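Local coordinates for protein Rho guanine nucleotide exchange factor 12 (PDB 1TXD) that acts, through its DH and PH domains, as a guanine nucleotide exchange factor for the small GTPase RhoA, at residues A[19-24]-A[187-192]; A[37-42]-A[168-173]; A[250-255]-A[278-283]; A[332-337]-A[355-360]. The protein carries 1 engineered substitution. All blocks are in the same frame, centred on the assembly; numbering follows the deposited sequence.

How the interactions relate
Interactions 1 and 2 lie in the helical DH domain, interactions 3 and 4 in the PH domain. Both DH contacts start from helix 20-57: residues 37-42 meet the start of helix 169-186, while residues 19-24 meet the turn that follows that helix, so helix 20-57 is fixed at two levels, to the helix and to the turn after it, with centres about 28 Å apart. The PH contacts are closer neighbours, 19 Å between centres, and they touch where Leu-279 CB packs on Trp-360 CZ3 at 3.8 Å. Helix 191-230 bridges the two domains: it begins in interaction 1, and its far end lies against the 250-255 loop of interaction 3, about 55 Å away between contact centres.

Interaction 1: residues A[19-24]-A[187-192]; sequences KPCEIK and YTEWPT
Lys-24 lies over one face of the Tyr-187 ring, its CB 3.7 Å from the ring centroid and 10° off the normal, a CH-pi contact in which the flat tyrosine offers its face to a lysine methylene. CG of Lys-24 is anti to the carbonyl carbon (chi1 -86°), which puts it 4.1 Å from CE1 of Tyr-187; CD lies 4.0 Å from the same carbon. One turn nearer the helix start, the sulfur of Cys-21, between its backbone N and carbonyl carbon (chi1 74°), makes a van der Waals contact with the carboxylate, 3.4 Å from CD of Glu-189. Long, flexible Lys-19 spans to the acidic Glu-189 in a salt bridge, its NZ 3.2 Å from Glu-189 OE1 on the syn side. The contact joins the start of helix 20-57 to the turn between helices 169-186 and 191-230, at one end of the DH helical bundle. Further out, Tyr-187 also touches Arg-25 and Val-28 of helix 20-57. An alanine at Tyr-187 removes the ring and would probably leave Lys-24 CB, Arg-25 and Val-28 without the surface they pack on. Trp-190 CH2 is 4.2 Å from Glu-22 OE1; Arg-25 and Gln-26 engage that carboxylate, Gln-100 the indole NE1.

Interaction 2: residues A[37-42]-A[168-173]; sequences RAHVRT and PTQMQR
The imidazole of His-39 has Arg-173 CG over the centre of one face, 3.7 Å from the centroid and nearly along the ring normal, and Gln-170 OE1 at its edge in the ring plane. The first of these is a CH-pi contact inside the DH helical bundle, where helix 20-57 and helix 169-186 run antiparallel, their local axes 10.9 Å apart at 163°. At the edge, His-39 NE2 donates to Gln-170 OE1 over 2.9 Å, a bent bond with an N-H...O angle of 144°; the donor stands above the amide plane. His-39 suits this buried place because one flat group offers both a face for aliphatic carbons and an N-H for a polar neighbour. The Gln-170 amide is held through its nitrogen too, NE2 being hydrogen-bonded to His-79 NE2; the His-79 ring meets that of His-39 edge-to-face. Arg-173 lays its aliphatic part on the histidine, CG anti to the backbone N (chi1 -176°), while its guanidinium continues to Glu-36 and Thr-35 on helix 20-57. One turn along, Thr-42 and Thr-169 approach tip to tip, the methyl CG2 of Thr-42 lying 3.6 Å from Thr-169 OG1, a hydroxyl hydrogen-bonded to Ile-166 O.

Interaction 3: residues A[250-255]-A[278-283]; sequences LDLTKR and LLLEDI
A salt bridge set on an apolar base fastens the loop ahead of the first long PH strand, 257-266, to the tight turn joining strands 275-280 and 283-290 of the PH beta-sandwich. Arg-255 carries it. Its NE donates to Asp-282 OD1 over 3.0 Å at 158°, meeting the oxygen on the syn side, and NH2 adds weak bonds to both carboxylate oxygens. Bends at chi2 (-94°) and chi3 (-76°) set CD against Leu-280 and NE before Asp-282. The third nitrogen, NH1, turns back to its own loop and donates to Asp-251 O over 3.0 Å, so the loop and the turn hold the flat group at different edges and probably limit its rotation. Ile-283 CD1 lies over one guanidinium face, 3.6 Å from CZ, and Leu-280 CD1 packs 3.7 Å from Arg-255 CD. An arginine fits this place well, having a long aliphatic stem for the leucine and several N-H groups for two polar partners. Deeper in, methyl groups of branched side chains meet: Leu-252 CD2 is 3.9 Å from Leu-280 CD1, Leu-252 CD1 is 4.1 Å from Leu-278 CD1, and Leu-250 CD1 is 3.9 Å from Ile-283 CD1. Leu-252 also touches Leu-224 and Tyr-227, and Gln-228 hydrogen-bonds to Leu-250 O and Leu-252 N, placing the loop between the end of helix 191-230 and the hairpin of strands 275-280 and 283-290.

Interaction 4: residues A[332-337]-A[355-360]; sequences KALFVI and SEKTVW
The C-terminal helix of the PH domain, 354-374, packs here on strand 333-339, and the local axes are 9.0 Å apart with their directions 21° from parallel. Lys-357 has the largest share of the contact, through its aliphatic chain. Its CE comes 3.7 Å from Lys-332 CG, and its CD 4.0 Å from Leu-334 CD2. CG sits between the backbone N and the carbonyl carbon (chi1 73°), which brings it to 3.7 Å from Lys-332 O, while the terminal NZ is hydrogen-bonded to Gln-326. A lysine thus suits a buried place where carbons are needed along the stem and a donor at the tip. An alanine here removes the donor, and Gln-326 OE1 would probably be left without this partner, with a gap opened beside Leu-334 and Lys-332. Leu-334 reaches on to the helix with CD1, 4.2 Å from Trp-360 CB. The indole of Trp-360 continues to Leu-263 and Thr-277 and meets His-259 edge-to-face, and NE1 donates to Glu-356 OE2 over 3.1 Å. Such a C-terminal helix closing one end of the beta-sandwich is a hallmark of the PH fold.

Interaction 1: residues A[19-24]-A[187-192]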
loop_
_atom_site.group_PDB
_atom_site.type_symbol
_atom_site.label_atom_id
_atom_site.label_comp_id
_atom_site.label_asym_id
_atom_site.label_seq_id
_atom_site.Cartn_x
_atom_site.Cartn_y
_atom_site.Cartn_z
ATOM N N LYS A 19 19.412 -34.403 17.269
ATOM C CA LYS A 19 18.015 -34.724 17.566
ATOM C C LYS A 19 17.152 -34.438 16.326
ATOM O O LYS A 19 17.459 -33.507 15.560
ATOM C CB LYS A 19 17.506 -33.857 18.736
ATOM C CG LYS A 19 17.263 -34.560 20.045
ATOM C CD LYS A 19 16.744 -33.555 21.110
ATOM C CE LYS A 19 15.526 -34.126 21.876
ATOM N NZ LYS A 19 15.246 -33.428 23.185
ATOM N N PRO A 20 16.083 -35.210 16.134
ATOM C CA PRO A 20 15.097 -34.913 15.077
ATOM C C PRO A 20 14.578 -33.464 15.121
ATOM O O PRO A 20 14.628 -32.746 14.129
ATOM C CB PRO A 20 13.966 -35.929 15.338
ATOM C CG PRO A 20 14.569 -37.016 16.138
ATOM C CD PRO A 20 15.748 -36.435 16.892
ATOM N N CYS A 21 14.141 -33.011 16.288
ATOM C CA CYS A 21 13.677 -31.637 16.428
ATOM C C CYS A 21 14.763 -30.635 16.063
ATOM O O CYS A 21 14.479 -29.552 15.565
ATOM C CB CYS A 21 13.160 -31.373 17.846
ATOM S SG CYS A 21 14.434 -31.226 19.151
ATOM N N GLU A 22 16.011 -30.992 16.301
ATOM C CA GLU A 22 17.129 -30.117 15.955
ATOM C C GLU A 22 17.371 -30.089 14.445
ATOM O O GLU A 22 17.802 -29.082 13.885
ATOM C CB GLU A 22 18.388 -30.541 16.739
ATOM C CG GLU A 22 19.636 -29.738 16.419
ATOM C CD GLU A 22 19.459 -28.229 16.626
ATOM O OE1 GLU A 22 18.575 -27.807 17.413
ATOM O OE2 GLU A 22 20.210 -27.473 15.992
ATOM N N ILE A 23 17.057 -31.175 13.760
ATOM C CA ILE A 23 17.113 -31.171 12.302
ATOM C C ILE A 23 16.033 -30.240 11.717
ATOM O O ILE A 23 16.304 -29.529 10.758
ATOM C CB ILE A 23 17.041 -32.601 11.744
ATOM C CG1 ILE A 23 18.464 -33.159 11.634
ATOM C CG2 ILE A 23 16.416 -32.654 10.397
ATOM C CD1 ILE A 23 18.521 -34.600 11.540
ATOM N N LYS A 24 14.839 -30.234 12.316
ATOM C CA LYS A 24 13.739 -29.389 11.852
ATOM C C LYS A 24 14.083 -27.924 12.064
ATOM O O LYS A 24 13.841 -27.110 11.176
ATOM C CB LYS A 24 12.432 -29.716 12.576
ATOM C CG LYS A 24 11.646 -30.838 11.937
ATOM C CD LYS A 24 11.104 -31.821 12.965
ATOM C CE LYS A 24 10.790 -33.186 12.351
ATOM N NZ LYS A 24 10.941 -34.259 13.356
ATOM N N TYR A 187 10.530 -24.904 16.723
ATOM C CA TYR A 187 11.519 -25.967 16.905
ATOM C C TYR A 187 12.722 -25.485 17.718
ATOM O O TYR A 187 13.856 -25.900 17.507
ATOM C CB TYR A 187 11.964 -26.505 15.543
ATOM C CG TYR A 187 10.824 -27.057 14.722
ATOM C CD1 TYR A 187 10.149 -28.208 15.118
ATOM C CD2 TYR A 187 10.400 -26.410 13.565
ATOM C CE1 TYR A 187 9.090 -28.716 14.363
ATOM C CE2 TYR A 187 9.366 -26.903 12.817
ATOM C CZ TYR A 187 8.711 -28.059 13.218
ATOM O OH TYR A 187 7.674 -28.528 12.460
ATOM N N THR A 188 12.467 -24.580 18.641
ATOM C CA THR A 188 13.504 -24.099 19.525
ATOM C C THR A 188 13.103 -24.586 20.910
ATOM O O THR A 188 12.034 -24.244 21.419
ATOM C CB THR A 188 13.619 -22.567 19.467
ATOM O OG1 THR A 188 14.162 -22.151 18.195
ATOM C CG2 THR A 188 14.617 -22.078 20.493
ATOM N N GLU A 189 13.949 -25.413 21.499
ATOM C CA GLU A 189 13.582 -26.101 22.732
ATOM C C GLU A 189 13.801 -25.226 23.949
ATOM O O GLU A 189 12.913 -25.083 24.787
ATOM C CB GLU A 189 14.378 -27.395 22.869
ATOM C CG GLU A 189 14.231 -28.320 21.686
ATOM C CD GLU A 189 13.643 -29.647 22.091
ATOM O OE1 GLU A 189 14.345 -30.419 22.795
ATOM O OE2 GLU A 189 12.478 -29.908 21.704
ATOM N N TRP A 190 14.962 -24.591 24.006
ATOM C CA TRP A 190 15.460 -24.038 25.248
ATOM C C TRP A 190 15.016 -22.585 25.423
ATOM O O TRP A 190 15.199 -21.756 24.532
ATOM C CB TRP A 190 16.978 -24.236 25.382
ATOM C CG TRP A 190 17.789 -23.722 24.273
ATOM C CD1 TRP A 190 18.626 -22.656 24.326
ATOM C CD2 TRP A 190 17.885 -24.249 22.926
ATOM N NE1 TRP A 190 19.216 -22.461 23.097
ATOM C CE2 TRP A 190 18.781 -23.423 22.219
ATOM C CE3 TRP A 190 17.286 -25.322 22.241
ATOM C CZ2 TRP A 190 19.096 -23.631 20.855
ATOM C CZ3 TRP A 190 17.600 -25.535 20.894
ATOM C CH2 TRP A 190 18.501 -24.698 20.223
ATOM N N PRO A 191 14.430 -22.284 26.582
ATOM C CA PRO A 191 13.489 -21.162 26.724
ATOM C C PRO A 191 14.053 -19.771 26.443
ATOM O O PRO A 191 13.307 -18.937 25.945
ATOM C CB PRO A 191 13.055 -21.251 28.197
ATOM C CG PRO A 191 13.408 -22.607 28.613
ATOM C CD PRO A 191 14.656 -22.961 27.874
ATOM N N THR A 192 15.315 -19.524 26.784
ATOM C CA THR A 192 15.913 -18.192 26.647
ATOM C C THR A 192 16.110 -17.870 25.167
ATOM O O THR A 192 15.924 -16.724 24.727
ATOM C CB THR A 192 17.249 -18.133 27.458
ATOM O OG1 THR A 192 16.978 -18.348 28.849
ATOM C CG2 THR A 192 17.868 -16.750 27.446
#

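Interaction 2: residues A[37-42]-A[168-173]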
loop_
_atom_site.group_PDB
_atom_site.type_symbol
_atom_site.label_atom_id
_atom_site.label_comp_id
_atom_site.label_asym_id
_atom_site.label_seq_id
_atom_site.Cartn_x
_atom_site.Cartn_y
_atom_site.Cartn_z
ATOM N N ARG A 37 17.883 -15.062 0.172
ATOM C CA ARG A 37 18.768 -14.991 -1.003
ATOM C C ARG A 37 17.929 -14.866 -2.306
ATOM O O ARG A 37 18.233 -14.085 -3.192
ATOM C CB ARG A 37 19.665 -16.217 -1.064
ATOM C CG ARG A 37 20.960 -16.049 -1.859
ATOM C CD ARG A 37 21.926 -17.262 -1.747
ATOM N NE ARG A 37 21.963 -17.798 -0.375
ATOM C CZ ARG A 37 21.509 -19.001 0.027
ATOM N NH1 ARG A 37 20.966 -19.871 -0.834
ATOM N NH2 ARG A 37 21.606 -19.330 1.318
ATOM N N ALA A 38 16.846 -15.632 -2.372
ATOM C CA ALA A 38 15.911 -15.574 -3.488
ATOM C C ALA A 38 15.372 -14.142 -3.629
ATOM O O ALA A 38 15.300 -13.601 -4.734
ATOM C CB ALA A 38 14.779 -16.555 -3.281
ATOM N N HIS A 39 15.007 -13.557 -2.489
ATOM C CA HIS A 39 14.483 -12.193 -2.454
ATOM C C HIS A 39 15.436 -11.148 -3.006
ATOM O O HIS A 39 15.053 -10.296 -3.806
ATOM C CB HIS A 39 14.108 -11.753 -1.049
ATOM C CG HIS A 39 13.431 -10.431 -1.026
ATOM N ND1 HIS A 39 12.179 -10.239 -1.580
ATOM C CD2 HIS A 39 13.867 -9.210 -0.632
ATOM C CE1 HIS A 39 11.851 -8.969 -1.453
ATOM N NE2 HIS A 39 12.843 -8.335 -0.850
ATOM N N VAL A 40 16.653 -11.198 -2.511
ATOM C CA VAL A 40 17.737 -10.388 -3.034
ATOM C C VAL A 40 17.873 -10.480 -4.530
ATOM O O VAL A 40 18.093 -9.462 -5.204
ATOM C CB VAL A 40 19.069 -10.725 -2.351
ATOM C CG1 VAL A 40 20.289 -10.076 -3.074
ATOM C CG2 VAL A 40 19.065 -10.223 -0.905
ATOM N N ARG A 41 17.799 -11.695 -5.047
ATOM C CA ARG A 41 17.966 -11.968 -6.477
ATOM C C ARG A 41 16.883 -11.318 -7.329
ATOM O O ARG A 41 17.156 -10.885 -8.419
ATOM C CB ARG A 41 17.982 -13.481 -6.735
ATOM C CG ARG A 41 19.003 -13.893 -7.775
ATOM C CD ARG A 41 19.070 -15.413 -8.034
ATOM N NE ARG A 41 20.130 -16.002 -7.218
ATOM C CZ ARG A 41 19.972 -16.720 -6.097
ATOM N NH1 ARG A 41 18.775 -17.015 -5.605
ATOM N NH2 ARG A 41 21.046 -17.177 -5.476
ATOM N N THR A 42 15.654 -11.328 -6.812
ATOM C CA THR A 42 14.494 -10.700 -7.376
ATOM C C THR A 42 14.684 -9.186 -7.446
ATOM O O THR A 42 14.410 -8.520 -8.490
ATOM C CB THR A 42 13.301 -11.069 -6.446
ATOM O OG1 THR A 42 13.026 -12.449 -6.601
ATOM C CG2 THR A 42 12.042 -10.530 -6.877
ATOM N N PRO A 168 5.563 -5.718 -6.579
ATOM C CA PRO A 168 4.898 -6.181 -5.358
ATOM C C PRO A 168 5.642 -7.309 -4.547
ATOM O O PRO A 168 5.030 -7.868 -3.581
ATOM C CB PRO A 168 3.535 -6.698 -5.841
ATOM C CG PRO A 168 3.245 -6.077 -7.207
ATOM C CD PRO A 168 4.805 -5.942 -7.819
ATOM N N THR A 169 6.872 -7.663 -4.958
ATOM C CA THR A 169 7.629 -8.690 -4.268
ATOM C C THR A 169 8.118 -8.184 -2.916
ATOM O O THR A 169 8.156 -9.019 -1.970
ATOM C CB THR A 169 8.796 -9.254 -5.067
ATOM O OG1 THR A 169 9.630 -8.187 -5.558
ATOM C CG2 THR A 169 8.277 -9.974 -6.311
ATOM N N GLN A 170 8.422 -6.870 -2.779
ATOM C CA GLN A 170 8.809 -6.339 -1.473
ATOM C C GLN A 170 7.701 -6.510 -0.404
ATOM O O GLN A 170 7.958 -7.042 0.690
ATOM C CB GLN A 170 9.141 -4.877 -1.544
ATOM C CG GLN A 170 9.736 -4.365 -0.263
ATOM C CD GLN A 170 11.110 -5.058 0.123
ATOM O OE1 GLN A 170 11.807 -5.680 -0.723
ATOM N NE2 GLN A 170 11.475 -4.934 1.394
ATOM N N MET A 171 6.477 -6.087 -0.700
ATOM C CA MET A 171 5.384 -6.248 0.273
ATOM C C MET A 171 5.238 -7.714 0.616
ATOM O O MET A 171 5.065 -8.040 1.789
ATOM C CB MET A 171 4.077 -5.648 -0.276
ATOM C CG MET A 171 2.797 -5.798 0.598
ATOM S SD MET A 171 2.739 -4.600 1.981
ATOM C CE MET A 171 3.078 -5.654 3.298
ATOM N N GLN A 172 5.321 -8.620 -0.367
ATOM C CA GLN A 172 5.020 -10.031 -0.098
ATOM C C GLN A 172 6.035 -10.589 0.913
ATOM O O GLN A 172 5.682 -11.285 1.852
ATOM C CB GLN A 172 5.001 -10.903 -1.376
ATOM C CG GLN A 172 4.529 -12.391 -1.087
ATOM C CD GLN A 172 3.050 -12.512 -0.626
ATOM O OE1 GLN A 172 2.318 -11.505 -0.592
ATOM N NE2 GLN A 172 2.601 -13.747 -0.294
ATOM N N ARG A 173 7.300 -10.252 0.692
ATOM C CA ARG A 173 8.401 -10.630 1.553
ATOM C C ARG A 173 8.156 -10.267 3.015
ATOM O O ARG A 173 8.384 -11.061 3.937
ATOM C CB ARG A 173 9.734 -10.021 1.030
ATOM C CG ARG A 173 10.954 -10.482 1.854
ATOM C CD ARG A 173 11.062 -12.003 2.010
ATOM N NE ARG A 173 12.319 -12.418 2.639
ATOM C CZ ARG A 173 12.555 -13.663 3.067
ATOM N NH1 ARG A 173 11.679 -14.576 2.830
ATOM N NH2 ARG A 173 13.683 -14.015 3.693
#

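Interaction 3: residues A[250-255]-A[278-283]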
loop_
_atom_site.group_PDB
_atom_site.type_symbol
_atom_site.label_atom_id
_atom_site.label_comp_id
_atom_site.label_asym_id
_atom_site.label_seq_id
_atom_site.Cartn_x
_atom_site.Cartn_y
_atom_site.Cartn_z
ATOM N N LEU A 250 -10.904 23.578 -7.547
ATOM C CA LEU A 250 -11.097 22.624 -6.458
ATOM C C LEU A 250 -10.048 21.525 -6.524
ATOM O O LEU A 250 -9.886 20.864 -7.555
ATOM C CB LEU A 250 -12.492 21.989 -6.501
ATOM C CG LEU A 250 -12.722 20.847 -5.502
ATOM C CD1 LEU A 250 -12.804 21.390 -4.091
ATOM C CD2 LEU A 250 -13.958 20.041 -5.854
ATOM N N ASP A 251 -9.375 21.329 -5.396
ATOM C CA ASP A 251 -8.320 20.345 -5.279
ATOM C C ASP A 251 -8.641 19.317 -4.200
ATOM O O ASP A 251 -8.345 19.531 -3.022
ATOM C CB ASP A 251 -6.994 21.036 -4.976
ATOM C CG ASP A 251 -5.803 20.143 -5.273
ATOM O OD1 ASP A 251 -5.987 18.906 -5.215
ATOM O OD2 ASP A 251 -4.671 20.591 -5.591
ATOM N N LEU A 252 -9.224 18.196 -4.624
ATOM C CA LEU A 252 -9.515 17.063 -3.739
ATOM C C LEU A 252 -8.296 16.613 -2.925
ATOM O O LEU A 252 -8.430 16.281 -1.751
ATOM C CB LEU A 252 -10.081 15.867 -4.535
ATOM C CG LEU A 252 -11.158 16.113 -5.616
ATOM C CD1 LEU A 252 -11.464 14.846 -6.443
ATOM C CD2 LEU A 252 -12.431 16.665 -4.994
ATOM N N THR A 253 -7.106 16.643 -3.537
ATOM C CA THR A 253 -5.895 16.078 -2.919
ATOM C C THR A 253 -5.405 16.803 -1.663
ATOM O O THR A 253 -4.585 16.260 -0.915
ATOM C CB THR A 253 -4.723 15.989 -3.953
ATOM O OG1 THR A 253 -4.292 17.299 -4.335
ATOM C CG2 THR A 253 -5.174 15.346 -5.273
ATOM N N LYS A 254 -5.892 18.021 -1.423
ATOM C CA LYS A 254 -5.463 18.785 -0.241
ATOM C C LYS A 254 -6.313 18.482 0.998
ATOM O O LYS A 254 -6.222 19.178 2.008
ATOM C CB LYS A 254 -5.410 20.293 -0.540
ATOM C CG LYS A 254 -4.095 20.761 -1.182
ATOM C CD LYS A 254 -2.912 20.814 -0.182
ATOM C CE LYS A 254 -1.985 19.594 -0.270
ATOM N NZ LYS A 254 -1.613 19.252 -1.662
ATOM N N ARG A 255 -7.127 17.438 0.911
ATOM C CA ARG A 255 -7.789 16.860 2.071
ATOM C C ARG A 255 -7.930 15.353 1.884
ATOM O O ARG A 255 -7.969 14.860 0.761
ATOM C CB ARG A 255 -9.169 17.502 2.268
ATOM C CG ARG A 255 -10.190 17.239 1.142
ATOM C CD ARG A 255 -10.239 18.328 0.074
ATOM N NE ARG A 255 -10.956 19.509 0.551
ATOM C CZ ARG A 255 -11.094 20.640 -0.128
ATOM N NH1 ARG A 255 -10.543 20.790 -1.327
ATOM N NH2 ARG A 255 -11.776 21.639 0.412
ATOM N N LEU A 278 -18.391 11.920 -3.019
ATOM C CA LEU A 278 -17.211 11.747 -2.211
ATOM C C LEU A 278 -17.308 12.546 -0.957
ATOM O O LEU A 278 -17.365 13.767 -1.004
ATOM C CB LEU A 278 -15.969 12.214 -2.968
ATOM C CG LEU A 278 -15.780 11.827 -4.440
ATOM C CD1 LEU A 278 -14.540 12.534 -4.931
ATOM C CD2 LEU A 278 -15.708 10.316 -4.694
ATOM N N LEU A 279 -17.329 11.849 0.172
ATOM C CA LEU A 279 -17.162 12.477 1.482
ATOM C C LEU A 279 -15.679 12.667 1.812
ATOM O O LEU A 279 -14.966 11.690 2.050
ATOM C CB LEU A 279 -17.808 11.619 2.569
ATOM C CG LEU A 279 -17.563 12.049 4.014
ATOM C CD1 LEU A 279 -17.852 13.538 4.217
ATOM C CD2 LEU A 279 -18.447 11.208 4.939
ATOM N N LEU A 280 -15.239 13.922 1.840
ATOM C CA LEU A 280 -13.880 14.293 2.229
ATOM C C LEU A 280 -13.868 14.886 3.633
ATOM O O LEU A 280 -14.911 14.985 4.276
ATOM C CB LEU A 280 -13.298 15.299 1.228
ATOM C CG LEU A 280 -13.512 14.967 -0.246
ATOM C CD1 LEU A 280 -12.762 15.974 -1.136
ATOM C CD2 LEU A 280 -13.060 13.551 -0.564
ATOM N N GLU A 281 -12.686 15.289 4.103
ATOM C CA GLU A 281 -12.513 15.777 5.478
ATOM C C GLU A 281 -13.508 16.880 5.834
ATOM O O GLU A 281 -14.070 16.897 6.936
ATOM C CB GLU A 281 -11.087 16.312 5.694
ATOM C CG GLU A 281 -10.185 15.415 6.537
ATOM C CD GLU A 281 -8.708 15.772 6.415
ATOM O OE1 GLU A 281 -8.395 16.943 6.100
ATOM O OE2 GLU A 281 -7.852 14.881 6.631
ATOM N N ASP A 282 -13.704 17.799 4.891
ATOM C CA ASP A 282 -14.392 19.058 5.151
ATOM C C ASP A 282 -15.473 19.415 4.134
ATOM O O ASP A 282 -16.166 20.405 4.316
ATOM C CB ASP A 282 -13.360 20.193 5.250
ATOM C CG ASP A 282 -12.718 20.545 3.906
ATOM O OD1 ASP A 282 -12.807 19.751 2.945
ATOM O OD2 ASP A 282 -12.096 21.610 3.723
ATOM N N ILE A 283 -15.605 18.626 3.071
ATOM C CA ILE A 283 -16.640 18.838 2.064
ATOM C C ILE A 283 -17.228 17.522 1.577
ATOM O O ILE A 283 -16.556 16.495 1.559
ATOM C CB ILE A 283 -16.099 19.639 0.844
ATOM C CG1 ILE A 283 -14.838 18.986 0.248
ATOM C CG2 ILE A 283 -15.823 21.083 1.237
ATOM C CD1 ILE A 283 -14.412 19.560 -1.100
#

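Interaction 4: residues A[332-337]-A[355-360]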
loop_
_atom_site.group_PDB
_atom_site.type_symbol
_atom_site.label_atom_id
_atom_site.label_comp_id
_atom_site.label_asym_id
_atom_site.label_seq_id
_atom_site.Cartn_x
_atom_site.Cartn_y
_atom_site.Cartn_z
ATOM N N LYS A 332 -35.221 5.454 1.758
ATOM C CA LYS A 332 -34.037 5.407 2.619
ATOM C C LYS A 332 -32.947 6.261 1.958
ATOM O O LYS A 332 -31.907 5.783 1.422
ATOM C CB LYS A 332 -33.639 3.968 2.952
ATOM C CG LYS A 332 -34.229 3.425 4.281
ATOM C CD LYS A 332 -35.620 4.010 4.687
ATOM C CE LYS A 332 -36.565 2.912 5.113
ATOM N NZ LYS A 332 -37.754 3.482 5.766
ATOM N N ALA A 333 -33.275 7.549 1.996
ATOM C CA ALA A 333 -32.508 8.647 1.469
ATOM C C ALA A 333 -32.202 9.551 2.652
ATOM O O ALA A 333 -32.498 9.219 3.798
ATOM C CB ALA A 333 -33.333 9.399 0.432
ATOM N N LEU A 334 -31.612 10.701 2.367
ATOM C CA LEU A 334 -31.256 11.654 3.398
ATOM C C LEU A 334 -31.501 13.042 2.856
ATOM O O LEU A 334 -31.491 13.262 1.644
ATOM C CB LEU A 334 -29.776 11.520 3.784
ATOM C CG LEU A 334 -29.235 10.139 4.183
ATOM C CD1 LEU A 334 -27.724 10.107 4.105
ATOM C CD2 LEU A 334 -29.687 9.773 5.587
ATOM N N PHE A 335 -31.733 13.975 3.767
ATOM C CA PHE A 335 -31.753 15.377 3.431
ATOM C C PHE A 335 -30.428 15.900 3.926
ATOM O O PHE A 335 -30.145 15.879 5.120
ATOM C CB PHE A 335 -32.915 16.112 4.122
ATOM C CG PHE A 335 -34.280 15.707 3.627
ATOM C CD1 PHE A 335 -34.562 15.665 2.269
ATOM C CD2 PHE A 335 -35.288 15.381 4.526
ATOM C CE1 PHE A 335 -35.815 15.293 1.818
ATOM C CE2 PHE A 335 -36.544 15.008 4.078
ATOM C CZ PHE A 335 -36.809 14.963 2.723
ATOM N N VAL A 336 -29.584 16.307 2.997
ATOM C CA VAL A 336 -28.404 17.037 3.362
ATOM C C VAL A 336 -28.847 18.466 3.235
ATOM O O VAL A 336 -29.450 18.845 2.241
ATOM C CB VAL A 336 -27.208 16.710 2.447
ATOM C CG1 VAL A 336 -25.985 17.474 2.896
ATOM C CG2 VAL A 336 -26.934 15.213 2.459
ATOM N N ILE A 337 -28.546 19.255 4.252
ATOM C CA ILE A 337 -29.089 20.577 4.376
ATOM C C ILE A 337 -27.954 21.542 4.624
ATOM O O ILE A 337 -27.379 21.542 5.709
ATOM C CB ILE A 337 -30.098 20.618 5.560
ATOM C CG1 ILE A 337 -31.133 19.482 5.445
ATOM C CG2 ILE A 337 -30.787 21.962 5.615
ATOM C CD1 ILE A 337 -32.310 19.624 6.414
ATOM N N SER A 355 -28.585 -0.174 4.546
ATOM C CA SER A 355 -27.330 -0.337 5.263
ATOM C C SER A 355 -26.309 0.759 4.930
ATOM O O SER A 355 -25.704 1.328 5.841
ATOM C CB SER A 355 -26.772 -1.733 5.016
ATOM O OG SER A 355 -27.703 -2.686 5.507
ATOM N N GLU A 356 -26.150 1.080 3.645
ATOM C CA GLU A 356 -25.149 2.065 3.220
ATOM C C GLU A 356 -25.495 3.512 3.580
ATOM O O GLU A 356 -24.601 4.277 3.924
ATOM C CB GLU A 356 -24.856 1.952 1.718
ATOM C CG GLU A 356 -24.017 3.107 1.167
ATOM C CD GLU A 356 -23.361 2.803 -0.158
ATOM O OE1 GLU A 356 -23.737 1.792 -0.787
ATOM O OE2 GLU A 356 -22.479 3.590 -0.569
ATOM N N LYS A 357 -26.772 3.893 3.506
ATOM C CA LYS A 357 -27.169 5.253 3.879
ATOM C C LYS A 357 -27.005 5.511 5.377
ATOM O O LYS A 357 -26.966 6.667 5.793
ATOM C CB LYS A 357 -28.609 5.591 3.434
ATOM C CG LYS A 357 -29.712 4.932 4.235
ATOM C CD LYS A 357 -30.211 5.794 5.403
ATOM C CE LYS A 357 -31.556 5.309 5.912
ATOM N NZ LYS A 357 -31.611 5.273 7.398
ATOM N N THR A 358 -26.909 4.452 6.182
ATOM C CA THR A 358 -26.669 4.628 7.617
ATOM C C THR A 358 -25.190 4.898 7.852
ATOM O O THR A 358 -24.837 5.637 8.767
ATOM C CB THR A 358 -27.149 3.414 8.465
ATOM O OG1 THR A 358 -28.210 2.722 7.798
ATOM C CG2 THR A 358 -27.800 3.890 9.760
ATOM N N VAL A 359 -24.338 4.299 7.023
ATOM C CA VAL A 359 -22.917 4.649 6.979
ATOM C C VAL A 359 -22.751 6.102 6.493
ATOM O O VAL A 359 -22.059 6.894 7.131
ATOM C CB VAL A 359 -22.128 3.654 6.097
ATOM C CG1 VAL A 359 -20.725 4.163 5.781
ATOM C CG2 VAL A 359 -22.049 2.288 6.776
ATOM N N TRP A 360 -23.416 6.463 5.399
ATOM C CA TRP A 360 -23.318 7.821 4.859
ATOM C C TRP A 360 -23.731 8.846 5.910
ATOM O O TRP A 360 -23.022 9.828 6.132
ATOM C CB TRP A 360 -24.177 7.992 3.597
ATOM C CG TRP A 360 -23.487 7.634 2.288
ATOM C CD1 TRP A 360 -23.717 6.528 1.524
ATOM C CD2 TRP A 360 -22.491 8.399 1.585
ATOM N NE1 TRP A 360 -22.918 6.545 0.406
ATOM C CE2 TRP A 360 -22.155 7.683 0.420
ATOM C CE3 TRP A 360 -21.837 9.612 1.831
ATOM C CZ2 TRP A 360 -21.218 8.145 -0.499
ATOM C CZ3 TRP A 360 -20.895 10.066 0.913
ATOM C CH2 TRP A 360 -20.598 9.335 -0.231
#